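Local coordinates for protein aspartate--tRNA(Asp/Asn) ligase (Sulfolobus tokodaii, PDB 1WYD) that attaches L-aspartate to both tRNA(Asp) and tRNA(Asn) in two steps, first activating the amino acid with ATP and then passing it to the acceptor end of the tRNA, at residues A22-L27 and T64-I69; F57-E62 and E90-L95; H5-V10 and I37-K42. All coordinates share one frame; numbering follows the deposited sequence.

The three contacts belong to, or pack against, one OB-fold barrel, which in class IIb synthetases such as this one is the anticodon-binding domain; all lie away from the predicted aspartate and ATP sites. Contact 1 zips strand 18-31 to the start of strand 68-77, contact 2 lays helix 57-60 on strand 91-94, and contact 3 ties the N-terminal segment to strand 34-41. Centres of contacts 1 and 2 are about 11 Å apart, as are those of contacts 1 and 3; contacts 2 and 3 lie about 17 Å apart. Ile69 packs on Ile92 between contacts 1 and 2, Glu66 forms a salt bridge with Arg40 between 1 and 3, and Ile92 meets Ile37 between 2 and 3.

Contact 1. Residues A22-L27 and T64-I69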
loop_
_atom_site.group_PDB
_atom_site.type_symbol
_atom_site.label_atom_id
_atom_site.label_comp_id
_atom_site.label_asym_id
_atom_site.label_seq_id
_atom_site.Cartn_x
_atom_site.Cartn_y
_atom_site.Cartn_z
ATOM N N ALA B 22 19.517 -19.661 13.532
ATOM C CA ALA B 22 19.575 -19.899 12.078
ATOM C C ALA B 22 19.919 -18.619 11.323
ATOM O O ALA B 22 19.590 -17.504 11.766
ATOM C CB ALA B 22 18.279 -20.515 11.545
ATOM N N GLY B 23 20.593 -18.775 10.193
ATOM C CA GLY B 23 20.918 -17.609 9.409
ATOM C C GLY B 23 22.047 -17.781 8.436
ATOM O O GLY B 23 22.333 -18.883 7.996
ATOM N N TRP B 24 22.677 -16.654 8.119
ATOM C CA TRP B 24 23.701 -16.545 7.098
ATOM C C TRP B 24 25.099 -16.446 7.696
ATOM O O TRP B 24 25.349 -15.714 8.658
ATOM C CB TRP B 24 23.421 -15.316 6.220
ATOM C CG TRP B 24 22.273 -15.479 5.270
ATOM C CD1 TRP B 24 22.317 -16.011 3.997
ATOM C CD2 TRP B 24 20.908 -15.155 5.515
ATOM N NE1 TRP B 24 21.058 -16.018 3.438
ATOM C CE2 TRP B 24 20.169 -15.509 4.342
ATOM C CE3 TRP B 24 20.219 -14.577 6.590
ATOM C CZ2 TRP B 24 18.801 -15.280 4.219
ATOM C CZ3 TRP B 24 18.839 -14.371 6.469
ATOM C CH2 TRP B 24 18.152 -14.714 5.295
ATOM N N VAL B 25 26.007 -17.206 7.110
ATOM C CA VAL B 25 27.429 -17.063 7.337
ATOM C C VAL B 25 27.901 -15.694 6.855
ATOM O O VAL B 25 28.174 -15.494 5.668
ATOM C CB VAL B 25 28.192 -18.177 6.618
ATOM C CG1 VAL B 25 29.720 -17.979 6.741
ATOM C CG2 VAL B 25 27.746 -19.572 7.172
ATOM N N HIS B 26 28.016 -14.760 7.805
ATOM C CA HIS B 26 28.527 -13.411 7.545
ATOM C C HIS B 26 30.059 -13.319 7.382
ATOM O O HIS B 26 30.558 -12.639 6.472
ATOM C CB HIS B 26 28.087 -12.492 8.689
ATOM C CG HIS B 26 28.209 -11.043 8.371
ATOM N ND1 HIS B 26 27.241 -10.355 7.674
ATOM C CD2 HIS B 26 29.188 -10.151 8.646
ATOM C CE1 HIS B 26 27.624 -9.099 7.534
ATOM N NE2 HIS B 26 28.802 -8.954 8.102
ATOM N N LEU B 27 30.798 -13.941 8.306
ATOM C CA LEU B 27 32.259 -13.973 8.275
ATOM C C LEU B 27 32.739 -15.265 8.868
ATOM O O LEU B 27 32.038 -15.894 9.654
ATOM C CB LEU B 27 32.903 -12.852 9.100
ATOM C CG LEU B 27 33.057 -11.477 8.492
ATOM C CD1 LEU B 27 32.905 -10.453 9.646
ATOM C CD2 LEU B 27 34.383 -11.329 7.745
ATOM N N THR B 64 30.909 -21.378 3.647
ATOM C CA THR B 64 31.340 -20.270 2.816
ATOM C C THR B 64 30.430 -19.144 3.125
ATOM O O THR B 64 29.313 -19.382 3.583
ATOM C CB THR B 64 31.172 -20.634 1.339
ATOM O OG1 THR B 64 29.779 -20.923 1.079
ATOM C CG2 THR B 64 31.893 -21.950 1.070
ATOM N N GLN B 65 30.868 -17.921 2.845
ATOM C CA GLN B 65 30.064 -16.749 3.164
ATOM C C GLN B 65 28.766 -16.780 2.361
ATOM O O GLN B 65 28.744 -17.197 1.180
ATOM C CB GLN B 65 30.851 -15.466 2.912
ATOM C CG GLN B 65 32.109 -15.359 3.748
ATOM C CD GLN B 65 32.829 -14.040 3.482
ATOM O OE1 GLN B 65 32.428 -12.991 3.990
ATOM N NE2 GLN B 65 33.869 -14.084 2.679
ATOM N N GLU B 66 27.698 -16.371 3.038
ATOM C CA GLU B 66 26.304 -16.320 2.549
ATOM C C GLU B 66 25.558 -17.655 2.470
ATOM O O GLU B 66 24.378 -17.674 2.131
ATOM C CB GLU B 66 26.132 -15.479 1.264
ATOM C CG GLU B 66 26.337 -13.962 1.415
ATOM C CD GLU B 66 25.715 -13.331 2.668
ATOM O OE1 GLU B 66 26.500 -12.894 3.532
ATOM O OE2 GLU B 66 24.464 -13.250 2.798
ATOM N N SER B 67 26.212 -18.761 2.797
ATOM C CA SER B 67 25.485 -20.004 3.061
ATOM C C SER B 67 24.531 -19.861 4.234
ATOM O O SER B 67 24.771 -19.095 5.200
ATOM C CB SER B 67 26.441 -21.130 3.372
ATOM O OG SER B 67 27.380 -21.260 2.332
ATOM N N VAL B 68 23.440 -20.598 4.154
ATOM C CA VAL B 68 22.419 -20.523 5.171
ATOM C C VAL B 68 22.585 -21.719 6.086
ATOM O O VAL B 68 22.588 -22.870 5.619
ATOM C CB VAL B 68 21.021 -20.510 4.527
ATOM C CG1 VAL B 68 19.953 -20.595 5.565
ATOM C CG2 VAL B 68 20.856 -19.281 3.604
ATOM N N ILE B 69 22.751 -21.452 7.386
ATOM C CA ILE B 69 22.941 -22.538 8.324
ATOM C C ILE B 69 21.989 -22.507 9.515
ATOM O O ILE B 69 21.402 -21.473 9.850
ATOM C CB ILE B 69 24.461 -22.686 8.810
ATOM C CG1 ILE B 69 24.909 -21.548 9.750
ATOM C CG2 ILE B 69 25.397 -22.850 7.672
ATOM C CD1 ILE B 69 26.290 -21.776 10.342
HETATM O O HOH W 1 29.235 -12.648 3.799
#
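Trp24 and Val68 form a non-hydrogen-bonded antiparallel pair where two OB-fold strands join, next to the type II turn Thr64-Ser67. In the neighbouring hydrogen-bonded pair, Gly23 and Ile69 exchange two backbone bonds, Gly23 N to Ile69 O and Ile69 N to Gly23 O. Val25 continues the register into the turn: its N reaches Ser67 O at 3.0 Å, and its O accepts Glu66 N at 2.8 Å. The Trp24 side chain can be followed outward. Trp24 CB lies 4.1 Å from Ser67 O; Trp24 CG, anti to the carbonyl carbon (chi1 -74°), lies 4.0 Å from Glu66 OE2. Trp24 CD1 then presents the ring edge to Glu66 O at 3.2 Å, near the indole plane, while the Glu66 carboxylate is tilted only 10° from that plane. Glu66 itself is held by salt bridges to Arg40 and Arg126. The Val68 side chain runs beside the indole and points the same way, Val68 CG2 lying 3.6 Å from Trp24 CD1. At the indole nitrogen the contact meets the dimer partner: Trp24 NE1 bonds Gly390 O of the second subunit, with Val68 CG2 beside it at 3.3 Å.

Contact 2. Residues F57-E62 and E90-L95; sequences FGISQE and EEITLL
Ser60 OG donates to Phe57 O over 2.7 Å, a bond within 57-62, while Ser60 CB rests 4.4 Å from Ile92 CD1 on the facing strand. The hydroxyl turns back on its own helical turn: it meets the carbonyl at a C=O...O angle of 115°, tilted from the carbonyl plane. The short helix 57-60 is weakly bonded at Gln61 N, which has long bonds to Phe57 O and Gly58 O; Glu62 N bonds Ile59 O soundly at 2.8 Å, and Ser60 OG adds its further bond to Phe57 O. From the side of the helix Ile59 reaches the strand 91-94. Its CG1 is anti to the backbone N (chi1 -161°), which leaves CG2 in the crowded position between N and the carbonyl carbon. Ile59 CG2 lies 3.6 Å from Ile92 O and 3.9 Å from Ile92 CB, so it touches backbone and side chain of one residue together. The two isoleucines cross obliquely. Ile59 CD1 lies 3.8 Å from Ile92 O and also comes near Leu94 CB; nearer solvent, Glu62 OE2 lies 4.3 Å from Leu94 CD1. Helix 57-60, between strands 44-50 and 68-77, takes the place of the OB-fold helix that closes one end of the barrel, and Ile92 faces inward to Val71. With no hydrogen bond between the two segments, the hold is by van der Waals contact, mostly aliphatic, with Ile92 O among the atoms touched.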
loop_
_atom_site.group_PDB
_atom_site.type_symbol
_atom_site.label_atom_id
_atom_site.label_comp_id
_atom_site.label_asym_id
_atom_site.label_seq_id
_atom_site.Cartn_x
_atom_site.Cartn_y
_atom_site.Cartn_z
ATOM N N PHE B 57 32.896 -29.257 13.938
ATOM C CA PHE B 57 34.122 -28.718 13.364
ATOM C C PHE B 57 34.264 -29.107 11.899
ATOM O O PHE B 57 34.641 -28.279 11.073
ATOM C CB PHE B 57 35.355 -29.138 14.182
ATOM C CG PHE B 57 36.639 -28.478 13.741
ATOM C CD1 PHE B 57 36.771 -27.082 13.745
ATOM C CD2 PHE B 57 37.711 -29.248 13.322
ATOM C CE1 PHE B 57 37.953 -26.463 13.337
ATOM C CE2 PHE B 57 38.899 -28.647 12.915
ATOM C CZ PHE B 57 39.023 -27.249 12.926
ATOM N N GLY B 58 33.936 -30.356 11.587
ATOM C CA GLY B 58 34.099 -30.906 10.251
ATOM C C GLY B 58 33.300 -30.149 9.208
ATOM O O GLY B 58 33.850 -29.735 8.185
ATOM N N ILE B 59 32.010 -29.953 9.467
ATOM C CA ILE B 59 31.174 -29.249 8.514
ATOM C C ILE B 59 31.540 -27.758 8.463
ATOM O O ILE B 59 31.614 -27.188 7.389
ATOM C CB ILE B 59 29.637 -29.555 8.720
ATOM C CG1 ILE B 59 28.831 -29.201 7.454
ATOM C CG2 ILE B 59 29.074 -28.913 10.019
ATOM C CD1 ILE B 59 27.415 -29.742 7.453
ATOM N N SER B 60 31.876 -27.168 9.606
ATOM C CA SER B 60 32.233 -25.745 9.667
ATOM C C SER B 60 33.372 -25.391 8.709
ATOM O O SER B 60 33.522 -24.235 8.321
ATOM C CB SER B 60 32.569 -25.303 11.108
ATOM O OG SER B 60 33.846 -25.772 11.547
ATOM N N GLN B 61 34.148 -26.398 8.319
ATOM C CA GLN B 61 35.320 -26.208 7.469
ATOM C C GLN B 61 34.942 -26.074 6.010
ATOM O O GLN B 61 35.736 -25.598 5.211
ATOM C CB GLN B 61 36.314 -27.362 7.644
ATOM C CG GLN B 61 37.051 -27.356 8.998
ATOM C CD GLN B 61 38.280 -26.470 8.971
ATOM O OE1 GLN B 61 38.247 -25.367 8.405
ATOM N NE2 GLN B 61 39.383 -26.949 9.561
ATOM N N GLU B 62 33.734 -26.490 5.655
ATOM C CA GLU B 62 33.323 -26.434 4.258
ATOM C C GLU B 62 32.392 -25.239 3.966
ATOM O O GLU B 62 32.059 -24.964 2.808
ATOM C CB GLU B 62 32.731 -27.775 3.810
ATOM C CG GLU B 62 31.362 -28.094 4.370
ATOM C CD GLU B 62 30.866 -29.463 3.903
ATOM O OE1 GLU B 62 31.358 -30.491 4.462
ATOM O OE2 GLU B 62 29.993 -29.503 2.978
ATOM N N GLU B 90 27.621 -26.950 18.683
ATOM C CA GLU B 90 27.656 -28.401 18.867
ATOM C C GLU B 90 27.236 -29.118 17.586
ATOM O O GLU B 90 27.721 -30.217 17.271
ATOM C CB GLU B 90 26.752 -28.836 20.031
ATOM C CG GLU B 90 27.096 -28.208 21.382
ATOM C CD GLU B 90 28.280 -28.871 22.096
ATOM O OE1 GLU B 90 28.364 -30.124 22.134
ATOM O OE2 GLU B 90 29.136 -28.130 22.636
ATOM N N GLU B 91 26.323 -28.485 16.851
ATOM C CA GLU B 91 25.793 -29.040 15.609
ATOM C C GLU B 91 25.442 -27.919 14.649
ATOM O O GLU B 91 24.831 -26.924 15.059
ATOM C CB GLU B 91 24.559 -29.899 15.873
ATOM C CG GLU B 91 24.224 -30.842 14.731
ATOM C CD GLU B 91 22.986 -31.685 15.001
ATOM O OE1 GLU B 91 22.677 -32.560 14.167
ATOM O OE2 GLU B 91 22.322 -31.480 16.045
ATOM N N ILE B 92 25.844 -28.100 13.386
ATOM C CA ILE B 92 25.561 -27.170 12.317
ATOM C C ILE B 92 24.979 -27.930 11.122
ATOM O O ILE B 92 25.534 -28.939 10.659
ATOM C CB ILE B 92 26.846 -26.357 11.913
ATOM C CG1 ILE B 92 27.216 -25.321 12.997
ATOM C CG2 ILE B 92 26.701 -25.695 10.504
ATOM C CD1 ILE B 92 28.724 -25.086 13.158
ATOM N N THR B 93 23.845 -27.449 10.637
ATOM C CA THR B 93 23.237 -28.002 9.447
ATOM C C THR B 93 23.318 -27.002 8.298
ATOM O O THR B 93 23.058 -25.805 8.477
ATOM C CB THR B 93 21.788 -28.372 9.741
ATOM O OG1 THR B 93 21.743 -29.077 10.987
ATOM C CG2 THR B 93 21.274 -29.387 8.701
ATOM N N LEU B 94 23.712 -27.503 7.133
ATOM C CA LEU B 94 23.792 -26.724 5.908
ATOM C C LEU B 94 22.421 -26.736 5.232
ATOM O O LEU B 94 21.951 -27.788 4.769
ATOM C CB LEU B 94 24.830 -27.339 4.983
ATOM C CG LEU B 94 25.831 -26.527 4.161
ATOM C CD1 LEU B 94 26.289 -27.405 3.009
ATOM C CD2 LEU B 94 25.241 -25.227 3.646
ATOM N N LEU B 95 21.760 -25.583 5.191
ATOM C CA LEU B 95 20.412 -25.534 4.632
ATOM C C LEU B 95 20.520 -25.255 3.158
ATOM O O LEU B 95 19.807 -25.842 2.347
ATOM C CB LEU B 95 19.576 -24.465 5.330
ATOM C CG LEU B 95 19.424 -24.612 6.843
ATOM C CD1 LEU B 95 18.546 -23.518 7.372
ATOM C CD2 LEU B 95 18.854 -25.988 7.229
#

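Contact 3. Residues H5-V10 and I37-K42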
loop_
_atom_site.group_PDB
_atom_site.type_symbol
_atom_site.label_atom_id
_atom_site.label_comp_id
_atom_site.label_asym_id
_atom_site.label_seq_id
_atom_site.Cartn_x
_atom_site.Cartn_y
_atom_site.Cartn_z
ATOM N N HIS B 5 15.818 -19.260 18.904
ATOM C CA HIS B 5 15.956 -17.820 19.166
ATOM C C HIS B 5 16.579 -17.058 17.999
ATOM O O HIS B 5 17.427 -17.582 17.262
ATOM C CB HIS B 5 16.746 -17.527 20.474
ATOM C CG HIS B 5 16.127 -18.109 21.718
ATOM N ND1 HIS B 5 16.092 -19.465 21.975
ATOM C CD2 HIS B 5 15.509 -17.516 22.770
ATOM C CE1 HIS B 5 15.475 -19.681 23.120
ATOM N NE2 HIS B 5 15.113 -18.515 23.624
ATOM N N PHE B 6 16.142 -15.822 17.831
ATOM C CA PHE B 6 16.861 -14.856 17.028
ATOM C C PHE B 6 18.082 -14.409 17.804
ATOM O O PHE B 6 18.053 -14.360 19.036
ATOM C CB PHE B 6 15.981 -13.651 16.769
ATOM C CG PHE B 6 14.953 -13.879 15.706
ATOM C CD1 PHE B 6 13.641 -14.231 16.055
ATOM C CD2 PHE B 6 15.284 -13.732 14.356
ATOM C CE1 PHE B 6 12.662 -14.437 15.066
ATOM C CE2 PHE B 6 14.313 -13.945 13.351
ATOM C CZ PHE B 6 12.996 -14.293 13.719
ATOM N N ILE B 7 19.148 -14.057 17.095
ATOM C CA ILE B 7 20.416 -13.757 17.746
ATOM C C ILE B 7 20.220 -12.755 18.880
ATOM O O ILE B 7 20.671 -12.983 20.001
ATOM C CB ILE B 7 21.453 -13.260 16.715
ATOM C CG1 ILE B 7 21.952 -14.438 15.860
ATOM C CG2 ILE B 7 22.603 -12.496 17.391
ATOM C CD1 ILE B 7 22.317 -14.048 14.433
ATOM N N ALA B 8 19.515 -11.675 18.576
ATOM C CA ALA B 8 19.284 -10.570 19.490
ATOM C C ALA B 8 18.445 -10.946 20.740
ATOM O O ALA B 8 18.457 -10.222 21.728
ATOM C CB ALA B 8 18.629 -9.404 18.727
ATOM N N ASP B 9 17.739 -12.072 20.676
ATOM C CA ASP B 9 16.916 -12.591 21.774
ATOM C C ASP B 9 17.718 -13.075 22.999
ATOM O O ASP B 9 17.159 -13.200 24.107
ATOM C CB ASP B 9 16.125 -13.808 21.280
ATOM C CG ASP B 9 14.972 -13.450 20.383
ATOM O OD1 ASP B 9 14.327 -14.391 19.878
ATOM O OD2 ASP B 9 14.616 -12.287 20.142
ATOM N N VAL B 10 19.000 -13.390 22.775
ATOM C CA VAL B 10 19.893 -13.986 23.774
ATOM C C VAL B 10 20.633 -12.916 24.607
ATOM O O VAL B 10 21.231 -11.994 24.048
ATOM C CB VAL B 10 20.918 -14.940 23.085
ATOM C CG1 VAL B 10 21.682 -15.750 24.105
ATOM C CG2 VAL B 10 20.219 -15.872 22.090
ATOM N N ILE B 37 32.517 -18.064 13.606
ATOM C CA ILE B 37 31.532 -17.714 12.596
ATOM C C ILE B 37 30.713 -16.537 13.070
ATOM O O ILE B 37 29.997 -16.667 14.047
ATOM C CB ILE B 37 30.584 -18.915 12.299
ATOM C CG1 ILE B 37 31.368 -20.219 12.133
ATOM C CG2 ILE B 37 29.762 -18.633 11.053
ATOM C CD1 ILE B 37 30.487 -21.421 11.990
ATOM N N ILE B 38 30.821 -15.385 12.390
ATOM C CA ILE B 38 29.833 -14.345 12.577
ATOM C C ILE B 38 28.602 -14.772 11.742
ATOM O O ILE B 38 28.668 -14.936 10.510
ATOM C CB ILE B 38 30.345 -12.917 12.197
ATOM C CG1 ILE B 38 31.658 -12.521 12.887
ATOM C CG2 ILE B 38 29.281 -11.846 12.481
ATOM C CD1 ILE B 38 31.783 -12.827 14.371
ATOM N N LEU B 39 27.498 -14.997 12.441
ATOM C CA LEU B 39 26.238 -15.357 11.824
ATOM C C LEU B 39 25.348 -14.133 11.738
ATOM O O LEU B 39 25.436 -13.227 12.590
ATOM C CB LEU B 39 25.556 -16.473 12.621
ATOM C CG LEU B 39 24.278 -17.084 12.063
ATOM C CD1 LEU B 39 24.587 -18.048 10.920
ATOM C CD2 LEU B 39 23.573 -17.807 13.199
ATOM N N ARG B 40 24.501 -14.087 10.704
ATOM C CA ARG B 40 23.554 -12.979 10.500
ATOM C C ARG B 40 22.147 -13.516 10.357
ATOM O O ARG B 40 21.930 -14.490 9.634
ATOM C CB ARG B 40 23.886 -12.198 9.227
ATOM C CG ARG B 40 23.022 -10.971 9.072
ATOM C CD ARG B 40 22.997 -10.353 7.699
ATOM N NE ARG B 40 24.211 -10.695 6.999
ATOM C CZ ARG B 40 24.228 -11.408 5.873
ATOM N NH1 ARG B 40 23.082 -11.775 5.315
ATOM N NH2 ARG B 40 25.402 -11.716 5.323
ATOM N N ASP B 41 21.210 -12.881 11.046
ATOM C CA ASP B 41 19.776 -13.144 10.941
ATOM C C ASP B 41 19.115 -11.789 10.925
ATOM O O ASP B 41 19.820 -10.768 10.948
ATOM C CB ASP B 41 19.234 -14.106 12.035
ATOM C CG ASP B 41 19.066 -13.449 13.443
ATOM O OD1 ASP B 41 18.814 -14.211 14.409
ATOM O OD2 ASP B 41 19.140 -12.228 13.694
ATOM N N LYS B 42 17.788 -11.749 10.881
ATOM C CA LYS B 42 17.112 -10.456 10.710
ATOM C C LYS B 42 17.326 -9.489 11.902
ATOM O O LYS B 42 17.158 -8.291 11.738
ATOM C CB LYS B 42 15.625 -10.639 10.324
ATOM C CG LYS B 42 14.630 -10.499 11.462
ATOM C CD LYS B 42 13.201 -10.932 11.121
ATOM C CE LYS B 42 12.352 -9.773 10.608
ATOM N NZ LYS B 42 11.993 -8.759 11.650
HETATM O O HOH W 2 18.790 -16.782 14.710
#
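The N-terminal segment meets the OB-fold barrel where strand 34-41 ends in a hairpin turn, and Asp41 makes the hydrogen bond between them. Asp41 OD1 accepts Ile7 N at 2.7 Å, on the syn side and only 17° out of the carboxylate plane, with N-H...O at 168°. Water 2 lies near the same oxygen and near His5 O. The other oxygen, OD2, takes Thr43 OG1 and Gly44 N, so one carboxylate serves both the incoming segment and its own turn. The side chains of Ile7 and Asp41 lie alongside each other, pointing opposite ways; Ile7 CD1 lies 3.5 Å from Asp41 CG and also touches Leu39 CD2. An alanine in place of Asp41 would probably leave Ile7 N and Gly44 N without their acceptor and open a gap beside the Ile7 side chain. Phe6 adds its ring. The rim atom Phe6 CD2 is 3.6 Å from Asp41 OD1, near the ring plane, and Phe6 CE2 meets Lys42 CD at 3.9 Å. The Lys42 amino group bonds Gly152 O of the second subunit, whose Glu200 accepts Lys42 N. Within the segment, Asp9 OD1 receives Phe6 N from above its carboxylate plane, and Asp9 N returns a 2.8 Å bond to Phe6 O, which closes the 3-10 turn 7-9. Ile7 packs with Leu39 and with Trp21 of strand 18-31, and Leu39 in turn faces Ile69 and Val71 in the apolar interior of the curled sheet, the closed beta-barrel of an OB-fold.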